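PDB 4ZXH: Abbfa_003403 from Acinetobacter baumannii, which is a four-domain nonribosomal peptide synthetase that probably activates an amino acid, condenses it with a second building block and releases the product through its thioesterase domain. Local coordinates for residues Ile1096-Leu1101 with Asp1105-Ala1110; Glu1112-Leu1117 with Leu1244-Ala1249; Met1181-Phe1186 with Ser1234-Tyr1239; Leu1198-Gln1203 with Leu1218-Ala1223. All coordinates share one frame; numbering follows the deposited sequence.

Interaction 1: residues Ile1096-Leu1101 with Asp1105-Ala1110; sequences IQSPGL and DAAEVA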
# COMPACT_ATOMS: atom_id res chain seq x y z
N ILE A 1096 22.28 12.74 32.71
CA ILE A 1096 21.74 14.08 32.60
C ILE A 1096 22.37 14.87 31.47
O ILE A 1096 23.58 15.10 31.45
CB ILE A 1096 21.92 14.83 33.91
CG1 ILE A 1096 21.11 14.12 35.00
CG2 ILE A 1096 21.50 16.28 33.75
CD1 ILE A 1096 20.99 14.89 36.30
N GLN A 1097 21.55 15.26 30.50
CA GLN A 1097 22.02 16.15 29.44
C GLN A 1097 21.86 17.62 29.86
O GLN A 1097 21.08 17.95 30.75
CB GLN A 1097 21.24 15.87 28.15
CG GLN A 1097 19.81 16.31 28.24
CD GLN A 1097 19.02 15.90 27.03
OE1 GLN A 1097 19.59 15.49 26.01
NE2 GLN A 1097 17.70 15.98 27.13
N SER A 1098 22.58 18.52 29.21
CA SER A 1098 22.43 19.94 29.52
C SER A 1098 21.12 20.54 28.97
O SER A 1098 20.71 20.24 27.85
CB SER A 1098 23.63 20.72 28.96
OG SER A 1098 23.42 22.11 29.04
N PRO A 1099 20.47 21.39 29.77
CA PRO A 1099 19.32 22.17 29.28
C PRO A 1099 19.65 22.94 27.99
O PRO A 1099 18.80 23.18 27.14
CB PRO A 1099 19.03 23.15 30.43
CG PRO A 1099 19.59 22.50 31.65
CD PRO A 1099 20.79 21.69 31.18
N GLY A 1100 20.92 23.31 27.85
CA GLY A 1100 21.36 24.00 26.66
C GLY A 1100 21.03 23.30 25.34
O GLY A 1100 20.97 23.96 24.30
N LEU A 1101 20.85 21.98 25.38
CA LEU A 1101 20.58 21.23 24.15
C LEU A 1101 19.14 21.38 23.69
O LEU A 1101 18.82 21.06 22.54
CB LEU A 1101 20.89 19.75 24.32
CG LEU A 1101 22.34 19.28 24.53
CD1 LEU A 1101 22.44 17.74 24.43
CD2 LEU A 1101 23.33 19.97 23.59
N ASP A 1105 20.22 29.47 25.31
CA ASP A 1105 20.85 30.24 26.39
C ASP A 1105 20.70 29.57 27.76
O ASP A 1105 21.03 30.17 28.80
CB ASP A 1105 20.26 31.66 26.44
CG ASP A 1105 20.53 32.47 25.17
OD1 ASP A 1105 21.69 32.50 24.68
OD2 ASP A 1105 19.56 33.05 24.63
N ALA A 1106 20.23 28.33 27.78
CA ALA A 1106 19.89 27.66 29.04
C ALA A 1106 21.06 26.88 29.63
O ALA A 1106 21.01 26.46 30.79
CB ALA A 1106 18.69 26.74 28.86
N ALA A 1107 22.11 26.67 28.84
CA ALA A 1107 23.30 26.00 29.34
C ALA A 1107 23.93 26.84 30.43
O ALA A 1107 24.17 28.05 30.25
CB ALA A 1107 24.30 25.76 28.23
N GLU A 1108 24.17 26.21 31.57
CA GLU A 1108 24.92 26.83 32.64
C GLU A 1108 26.39 27.07 32.25
O GLU A 1108 26.98 26.29 31.49
CB GLU A 1108 24.82 25.96 33.90
CG GLU A 1108 23.42 25.94 34.51
CD GLU A 1108 22.94 27.34 34.93
OE1 GLU A 1108 23.79 28.21 35.24
OE2 GLU A 1108 21.71 27.56 34.95
N VAL A 1109 26.98 28.14 32.78
CA VAL A 1109 28.38 28.45 32.50
C VAL A 1109 29.28 28.38 33.74
O VAL A 1109 30.48 28.65 33.67
CB VAL A 1109 28.53 29.85 31.88
CG1 VAL A 1109 27.95 29.86 30.46
CG2 VAL A 1109 27.87 30.89 32.76
N ALA A 1110 28.70 28.03 34.87
CA ALA A 1110 29.49 27.84 36.07
C ALA A 1110 29.20 26.46 36.63
O ALA A 1110 28.04 26.13 36.88
CB ALA A 1110 29.17 28.91 37.09
O HOH W 1 24.23 22.97 31.58
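Ser1098, which touches Ala1107 across the contact, has its OG turned opposite its own backbone N and beside the carbonyl carbon (chi1 170°). From there the hydroxyl does three things. It accepts a bond from Gly1100 N, with 3.0 Å between Gly1100 N and Ser1098 OG and an N-H...O angle of 145°, which makes an ST turn. It lies alongside the methyl of Ala1107, with Ser1098 OG 3.8 Å from Ala1107 CB. It also meets a water 2.8 Å from Ser1098 OG, and this water accepts a bond from Glu1108 N at 3.2 Å, so a single water bridges the two segments. A small hydroxyl residue suits this place because it serves the turn and the bridge at once.

The following residues make the rest of the contact. Pro1099 has a phi of -53°, which its ring favours and which fits the short 3-10 turn of 1099-1101; its CB rests 3.9 Å from Ala1106 CB. Gly1100, lacking a side chain, lets the two backbones lie close together, with Gly1100 CA 3.5 Å from Ala1107 N. The small methyls of Ala1106 and Ala1107 match this close approach. Beyond the pair, Pro1099 leans on Leu1117 and Tyr1118 of helix 1111-1125, and Ala1107 touches Ala1245 of helix 1233-1251. The contact is the folded-back connection from strand 1093-1096 of the central sheet to helix 1111-1125, whose N-cap position is held by Ala1110. It is a beta-alpha link of the alpha/beta-hydrolase fold in the thioesterase domain.

Interaction 2: residues Glu1112-Leu1117 with Leu1244-Ala1249; sequences EEMATL and LANGIA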
# COMPACT_ATOMS: atom_id res chain seq x y z
N GLU A 1112 29.57 25.28 39.49
CA GLU A 1112 28.89 25.37 40.78
C GLU A 1112 27.37 25.50 40.58
O GLU A 1112 26.58 24.85 41.29
CB GLU A 1112 29.46 26.54 41.61
CG GLU A 1112 30.96 26.39 42.04
CD GLU A 1112 32.01 27.01 41.06
OE1 GLU A 1112 31.67 27.30 39.89
OE2 GLU A 1112 33.19 27.20 41.47
N GLU A 1113 26.95 26.27 39.58
CA GLU A 1113 25.52 26.49 39.35
C GLU A 1113 24.88 25.28 38.67
O GLU A 1113 23.77 24.87 39.01
CB GLU A 1113 25.28 27.74 38.51
CG GLU A 1113 25.61 29.04 39.22
CD GLU A 1113 24.91 29.16 40.56
OE1 GLU A 1113 23.74 28.72 40.67
OE2 GLU A 1113 25.52 29.70 41.51
N MET A 1114 25.61 24.73 37.71
CA MET A 1114 25.25 23.48 37.04
C MET A 1114 24.90 22.41 38.07
O MET A 1114 23.88 21.73 37.97
CB MET A 1114 26.42 23.03 36.16
CG MET A 1114 26.13 22.06 35.07
SD MET A 1114 27.60 21.82 34.02
CE MET A 1114 27.93 23.50 33.51
N ALA A 1115 25.76 22.29 39.08
CA ALA A 1115 25.64 21.25 40.09
C ALA A 1115 24.38 21.40 40.96
O ALA A 1115 23.64 20.43 41.14
CB ALA A 1115 26.89 21.23 40.95
N THR A 1116 24.17 22.60 41.50
CA THR A 1116 22.95 22.90 42.24
C THR A 1116 21.70 22.57 41.43
O THR A 1116 20.78 21.93 41.92
CB THR A 1116 22.89 24.38 42.65
OG1 THR A 1116 24.00 24.70 43.49
CG2 THR A 1116 21.59 24.67 43.40
N LEU A 1117 21.68 23.00 40.17
CA LEU A 1117 20.54 22.75 39.30
C LEU A 1117 20.28 21.25 39.14
O LEU A 1117 19.13 20.80 39.25
CB LEU A 1117 20.76 23.37 37.93
CG LEU A 1117 19.59 23.12 36.98
CD1 LEU A 1117 18.39 23.86 37.52
CD2 LEU A 1117 19.90 23.53 35.54
N LEU A 1244 30.35 25.55 24.11
CA LEU A 1244 31.12 26.71 24.56
C LEU A 1244 30.92 26.94 26.05
O LEU A 1244 31.85 27.30 26.76
CB LEU A 1244 30.75 27.98 23.77
CG LEU A 1244 31.17 27.98 22.30
CD1 LEU A 1244 30.61 29.18 21.59
CD2 LEU A 1244 32.67 27.93 22.13
N ALA A 1245 29.69 26.73 26.53
CA ALA A 1245 29.32 27.01 27.91
C ALA A 1245 30.06 26.09 28.86
O ALA A 1245 30.58 26.51 29.90
CB ALA A 1245 27.83 26.87 28.10
N ASN A 1246 30.11 24.81 28.49
CA ASN A 1246 30.84 23.85 29.30
C ASN A 1246 32.33 24.16 29.27
O ASN A 1246 33.03 23.95 30.26
CB ASN A 1246 30.55 22.43 28.82
CG ASN A 1246 29.18 21.94 29.26
OD1 ASN A 1246 28.62 22.42 30.26
ND2 ASN A 1246 28.63 20.98 28.52
N GLY A 1247 32.81 24.68 28.14
CA GLY A 1247 34.20 25.08 28.04
C GLY A 1247 34.57 26.14 29.06
O GLY A 1247 35.52 25.99 29.82
N ILE A 1248 33.81 27.23 29.05
CA ILE A 1248 33.96 28.31 30.01
C ILE A 1248 33.81 27.80 31.45
O ILE A 1248 34.48 28.28 32.36
CB ILE A 1248 32.93 29.41 29.74
CG1 ILE A 1248 33.11 29.96 28.33
CG2 ILE A 1248 33.05 30.52 30.71
CD1 ILE A 1248 32.00 30.92 27.90
N ALA A 1249 32.93 26.82 31.65
CA ALA A 1249 32.74 26.27 32.98
C ALA A 1249 34.02 25.57 33.42
O ALA A 1249 34.52 25.80 34.53
CB ALA A 1249 31.57 25.32 33.01
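Residues 1112-1117, which include Met1114, and residues 1244-1249, which include its partners Asn1246 and Ala1249, are both stretches of longer helices. Their backbones keep the regular i to i+4 pattern, as in the bond of Leu1117 N to Glu1113 O at 3.0 Å and that of Ala1249 N to Ala1245 O at 2.9 Å. The backbones stay well apart, and one long side chain spans the distance between them.

That side chain is Met1114. With chi1 at -161° its chain runs extended as far as SD, then bends at chi3 (-56°) to place the CE methyl among its partners. Met1114 CE lies 3.5 Å from Asn1246 OD1 and 4.1 Å from Ala1249 CB, while Met1114 SD is 3.9 Å from the same Asn1246 oxygen. The methionine and asparagine side chains meet at about a right angle. Methionine suits the place because it is long, unbranched and flexible enough to bridge two helices, and alanine because its single methyl lets the thioether end settle against the helix.

The polar bond of the Asn1246 amide lies elsewhere: its ND2 bonds to the backbone O of Ile1073, which anchors the group beside the methionine. Met1114 also packs on Ile1142 of helix 1138-1152. The contact therefore joins helix 1111-1125 of the alpha/beta-hydrolase core to helix 1233-1251, the last helix inserted between strands 1157-1163 and 1262-1267, a position consistent with the lid region of thioesterase domains.

Interaction 3: residues Met1181-Phe1186 with Ser1234-Tyr1239; sequences MLLSWF and SDFRLY
Phe1186 is tied into its helix by a backbone bond of 2.8 Å from Phe1186 N to Leu1182 O, and from this fixed point its ring reaches Phe1236 and Tyr1239 on the other helix. The short helical segments approach no closer than 13.0 Å between axes, at 93° to one another, so large side chains have to fill the distance.

A first torsion near 180° (178° for Phe1186) turns each phenylalanine ring away from its backbone N, and the two rings slide past each other in opposite directions. They form an offset edge-to-face pair, with centroids 5.5 Å apart and planes at 65°; the edge of Phe1186 is turned toward the face of Phe1236. Phe1186 CE2 comes 3.5 Å from Phe1236 CE1. Leu1183 adds its CD2 methyl at the edge of the Phe1236 ring, 4.2 Å from Phe1236 CZ. Tyr1239 meets the Phe1186 ring with its backbone carbonyl, Tyr1239 O lying 3.8 Å from Phe1186 CE1, and with CB, 4.0 Å from Phe1186 CZ.

The rings of Tyr1243 and Phe1240 also meet Phe1186, while Val1217 of helix 1210-1223 packs against Phe1236. Long aromatic side chains suit the place because the axes lie so far apart. Across the contact, cohesion comes from dispersion and the weak electrostatics of ring edges against faces, which implies a buried hydrophobic joint with little directional bonding of its own.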
# COMPACT_ATOMS: atom_id res chain seq x y z
N MET A 1181 39.18 28.16 15.77
CA MET A 1181 39.71 26.99 16.46
C MET A 1181 38.63 26.30 17.30
O MET A 1181 38.63 25.08 17.42
CB MET A 1181 40.91 27.36 17.34
CG MET A 1181 41.70 26.16 17.86
SD MET A 1181 42.19 24.94 16.60
CE MET A 1181 43.74 25.70 16.08
N LEU A 1182 37.72 27.08 17.88
CA LEU A 1182 36.72 26.50 18.77
C LEU A 1182 35.77 25.65 17.94
O LEU A 1182 35.41 24.54 18.33
CB LEU A 1182 35.98 27.58 19.56
CG LEU A 1182 36.79 28.16 20.74
CD1 LEU A 1182 36.07 29.29 21.48
CD2 LEU A 1182 37.13 27.04 21.71
N LEU A 1183 35.41 26.16 16.76
CA LEU A 1183 34.62 25.40 15.80
C LEU A 1183 35.36 24.17 15.32
O LEU A 1183 34.76 23.10 15.18
CB LEU A 1183 34.25 26.26 14.60
CG LEU A 1183 32.84 26.82 14.60
CD1 LEU A 1183 32.60 27.44 13.24
CD2 LEU A 1183 31.84 25.70 14.89
N SER A 1184 36.65 24.31 15.06
CA SER A 1184 37.39 23.14 14.61
C SER A 1184 37.38 22.05 15.70
O SER A 1184 37.10 20.88 15.41
CB SER A 1184 38.81 23.50 14.24
OG SER A 1184 39.52 22.30 13.99
N TRP A 1185 37.64 22.45 16.94
CA TRP A 1185 37.51 21.52 18.07
C TRP A 1185 36.11 20.93 18.13
O TRP A 1185 35.96 19.71 18.24
CB TRP A 1185 37.82 22.22 19.38
CG TRP A 1185 39.26 22.55 19.53
CD1 TRP A 1185 40.27 22.22 18.67
CD2 TRP A 1185 39.86 23.27 20.60
NE1 TRP A 1185 41.46 22.71 19.13
CE2 TRP A 1185 41.24 23.36 20.32
CE3 TRP A 1185 39.36 23.86 21.76
CZ2 TRP A 1185 42.12 24.00 21.16
CZ3 TRP A 1185 40.25 24.51 22.59
CH2 TRP A 1185 41.61 24.57 22.28
N PHE A 1186 35.10 21.78 18.03
CA PHE A 1186 33.74 21.32 18.14
C PHE A 1186 33.39 20.29 17.07
O PHE A 1186 32.73 19.28 17.36
CB PHE A 1186 32.77 22.49 18.06
CG PHE A 1186 31.34 22.07 18.13
CD1 PHE A 1186 30.87 21.38 19.24
CD2 PHE A 1186 30.47 22.38 17.11
CE1 PHE A 1186 29.56 20.98 19.32
CE2 PHE A 1186 29.14 21.98 17.18
CZ PHE A 1186 28.68 21.27 18.29
N SER A 1234 19.76 26.86 13.62
CA SER A 1234 19.49 27.25 15.00
C SER A 1234 19.75 26.07 15.93
O SER A 1234 20.34 26.23 17.00
CB SER A 1234 18.06 27.77 15.15
OG SER A 1234 17.18 26.70 15.33
N ASP A 1235 19.33 24.88 15.51
CA ASP A 1235 19.63 23.65 16.22
C ASP A 1235 21.14 23.56 16.45
O ASP A 1235 21.61 23.22 17.55
CB ASP A 1235 19.14 22.40 15.44
CG ASP A 1235 17.61 22.27 15.41
OD1 ASP A 1235 16.94 22.69 16.39
OD2 ASP A 1235 17.07 21.74 14.41
N PHE A 1236 21.91 23.87 15.41
CA PHE A 1236 23.36 23.77 15.52
C PHE A 1236 23.89 24.78 16.56
O PHE A 1236 24.80 24.46 17.32
CB PHE A 1236 24.00 23.96 14.14
CG PHE A 1236 25.50 23.84 14.14
CD1 PHE A 1236 26.11 22.59 14.09
CD2 PHE A 1236 26.31 24.97 14.17
CE1 PHE A 1236 27.50 22.47 14.08
CE2 PHE A 1236 27.70 24.87 14.16
CZ PHE A 1236 28.29 23.61 14.12
N ARG A 1237 23.30 25.97 16.63
CA ARG A 1237 23.69 26.94 17.65
C ARG A 1237 23.50 26.43 19.08
O ARG A 1237 24.36 26.66 19.94
CB ARG A 1237 22.93 28.25 17.48
CG ARG A 1237 23.57 29.22 16.52
CD ARG A 1237 23.33 30.65 16.96
NE ARG A 1237 24.04 31.60 16.11
CZ ARG A 1237 25.26 32.06 16.37
NH1 ARG A 1237 25.91 31.65 17.46
NH2 ARG A 1237 25.84 32.93 15.54
N LEU A 1238 22.38 25.74 19.34
CA LEU A 1238 22.16 25.19 20.67
C LEU A 1238 23.32 24.29 21.06
O LEU A 1238 23.82 24.34 22.19
CB LEU A 1238 20.84 24.40 20.75
CG LEU A 1238 19.55 25.19 20.54
CD1 LEU A 1238 18.33 24.33 20.76
CD2 LEU A 1238 19.54 26.37 21.46
N TYR A 1239 23.78 23.47 20.12
CA TYR A 1239 24.78 22.46 20.43
C TYR A 1239 26.15 23.09 20.57
O TYR A 1239 26.95 22.68 21.41
CB TYR A 1239 24.82 21.36 19.36
CG TYR A 1239 23.48 20.68 19.15
CD1 TYR A 1239 22.52 20.65 20.16
CD2 TYR A 1239 23.17 20.06 17.93
CE1 TYR A 1239 21.29 20.04 19.97
CE2 TYR A 1239 21.95 19.45 17.73
CZ TYR A 1239 21.01 19.44 18.75
OH TYR A 1239 19.78 18.83 18.56

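Interaction 4: residues Leu1198-Gln1203 with Leu1218-Ala1223; sequences LTIPAQ and LKEAKA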
# COMPACT_ATOMS: atom_id res chain seq x y z
N LEU A 1198 36.30 14.04 12.09
CA LEU A 1198 35.84 15.13 11.26
C LEU A 1198 36.88 16.23 11.43
O LEU A 1198 37.04 16.77 12.52
CB LEU A 1198 34.45 15.57 11.67
CG LEU A 1198 33.89 16.78 10.94
CD1 LEU A 1198 33.80 16.47 9.46
CD2 LEU A 1198 32.54 17.13 11.54
N THR A 1199 37.63 16.50 10.37
CA THR A 1199 38.75 17.43 10.41
C THR A 1199 38.45 18.69 9.59
O THR A 1199 38.65 18.71 8.38
CB THR A 1199 40.04 16.79 9.89
OG1 THR A 1199 40.37 15.66 10.69
CG2 THR A 1199 41.18 17.78 9.96
N ILE A 1200 37.96 19.72 10.26
CA ILE A 1200 37.82 21.03 9.64
C ILE A 1200 38.93 21.90 10.22
O ILE A 1200 38.85 22.34 11.37
CB ILE A 1200 36.45 21.67 9.90
CG1 ILE A 1200 35.31 20.66 9.76
CG2 ILE A 1200 36.23 22.83 8.99
CD1 ILE A 1200 35.10 20.19 8.39
N PRO A 1201 39.99 22.13 9.44
CA PRO A 1201 41.11 22.92 9.97
C PRO A 1201 40.71 24.35 10.32
O PRO A 1201 39.98 24.98 9.56
CB PRO A 1201 42.11 22.91 8.82
CG PRO A 1201 41.74 21.71 7.99
CD PRO A 1201 40.25 21.61 8.09
N ALA A 1202 41.19 24.85 11.46
CA ALA A 1202 40.94 26.24 11.86
C ALA A 1202 41.30 27.18 10.75
O ALA A 1202 40.61 28.17 10.54
CB ALA A 1202 41.73 26.59 13.11
N GLN A 1203 42.39 26.89 10.05
CA GLN A 1203 42.85 27.76 8.97
C GLN A 1203 41.83 27.87 7.83
O GLN A 1203 41.69 28.93 7.23
CB GLN A 1203 44.18 27.28 8.40
CG GLN A 1203 44.79 28.31 7.45
CD GLN A 1203 45.83 27.72 6.52
OE1 GLN A 1203 46.19 26.55 6.63
NE2 GLN A 1203 46.29 28.53 5.57
N LEU A 1218 28.08 22.55 9.92
CA LEU A 1218 26.81 21.84 9.97
C LEU A 1218 26.72 20.87 8.81
O LEU A 1218 26.44 19.70 9.00
CB LEU A 1218 25.63 22.81 9.93
CG LEU A 1218 24.24 22.15 9.89
CD1 LEU A 1218 24.07 21.20 11.06
CD2 LEU A 1218 23.15 23.20 9.90
N LYS A 1219 26.99 21.38 7.62
CA LYS A 1219 26.89 20.62 6.38
C LYS A 1219 27.80 19.39 6.44
O LYS A 1219 27.39 18.28 6.12
CB LYS A 1219 27.23 21.52 5.18
CG LYS A 1219 26.89 20.95 3.83
CD LYS A 1219 27.23 21.93 2.69
N GLU A 1220 29.04 19.61 6.89
CA GLU A 1220 30.01 18.53 6.99
C GLU A 1220 29.57 17.47 7.99
O GLU A 1220 29.61 16.27 7.69
CB GLU A 1220 31.39 19.07 7.35
CG GLU A 1220 32.15 19.70 6.17
CD GLU A 1220 32.26 18.77 4.96
OE1 GLU A 1220 32.51 17.56 5.13
OE2 GLU A 1220 32.08 19.26 3.83
N ALA A 1221 29.14 17.92 9.18
CA ALA A 1221 28.66 17.02 10.23
C ALA A 1221 27.52 16.13 9.73
O ALA A 1221 27.50 14.92 9.99
CB ALA A 1221 28.21 17.80 11.42
N LYS A 1222 26.58 16.72 9.01
CA LYS A 1222 25.53 15.96 8.35
C LYS A 1222 26.09 14.95 7.36
O LYS A 1222 25.62 13.80 7.28
CB LYS A 1222 24.57 16.89 7.63
CG LYS A 1222 23.55 17.54 8.52
CD LYS A 1222 22.68 18.44 7.68
CE LYS A 1222 21.79 19.32 8.51
NZ LYS A 1222 20.94 20.11 7.57
N ALA A 1223 27.08 15.37 6.58
CA ALA A 1223 27.64 14.54 5.53
C ALA A 1223 28.23 13.22 6.05
O ALA A 1223 28.39 12.28 5.29
CB ALA A 1223 28.67 15.29 4.79
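Apolar packing carries nearly all of this contact, where Leu1198 and Ile1200 of an extended segment press on Glu1220 and Ala1221 of a helix. In Leu1198 a chi1 of 176° swings CG toward the helix, and a chi2 of 61° parts the two methyls over it: Leu1198 CD1 lies 4.1 Å from Glu1220 CB, and Leu1198 CD2 lies 4.1 Å from Ala1221 CA, touching the helix backbone itself where alanine's small methyl permits it. Ile1200, two residues on, applies its CD1 methyl to the aliphatic part of the glutamate, 3.7 Å from Glu1220 CG.

Glu1220 therefore works through its methylene groups. Its CG stands beside the backbone N and across from the carbonyl carbon (chi1 -78°), which lays it against Ile1200 CD1; the bend at chi2 then turns the rest of the chain. A glutamate at a partly exposed position can offer its methylenes to apolar neighbours in this way. On the other segment, leucine spreads two methyls over neighbouring helix residues, and isoleucine reaches the glutamate with CD1.

Hydrogen bonding lies outside the pair: the carbonyl O of Ile1200 accepts from Ser1184 OG.

In the fold, segment 1198-1203 leads into helix 1202-1206 and packs on both helix 1179-1191, where Leu1198 and Ile1200 touch Ala1187, and helix 1210-1223.

All four contacts lie in the thioesterase domain. From the N terminus, interaction 1 closes a small loop after strand 1093-1096 and is complete before helix 1111-1125 opens interaction 2. Interaction 2 closes a long loop, bringing helix 1111-1125 against helix 1233-1251. Inside that loop, interaction 3 joins helix 1179-1191 to the earlier part of helix 1233-1251, and interaction 4 is nested again within interaction 3, folding 1198-1203 onto helix 1210-1223. None cross. Helix 1233-1251 serves both interactions 2 and 3, and its residues also pack on the loop of interaction 1, so the inserted helices are tied to the hydrolase core.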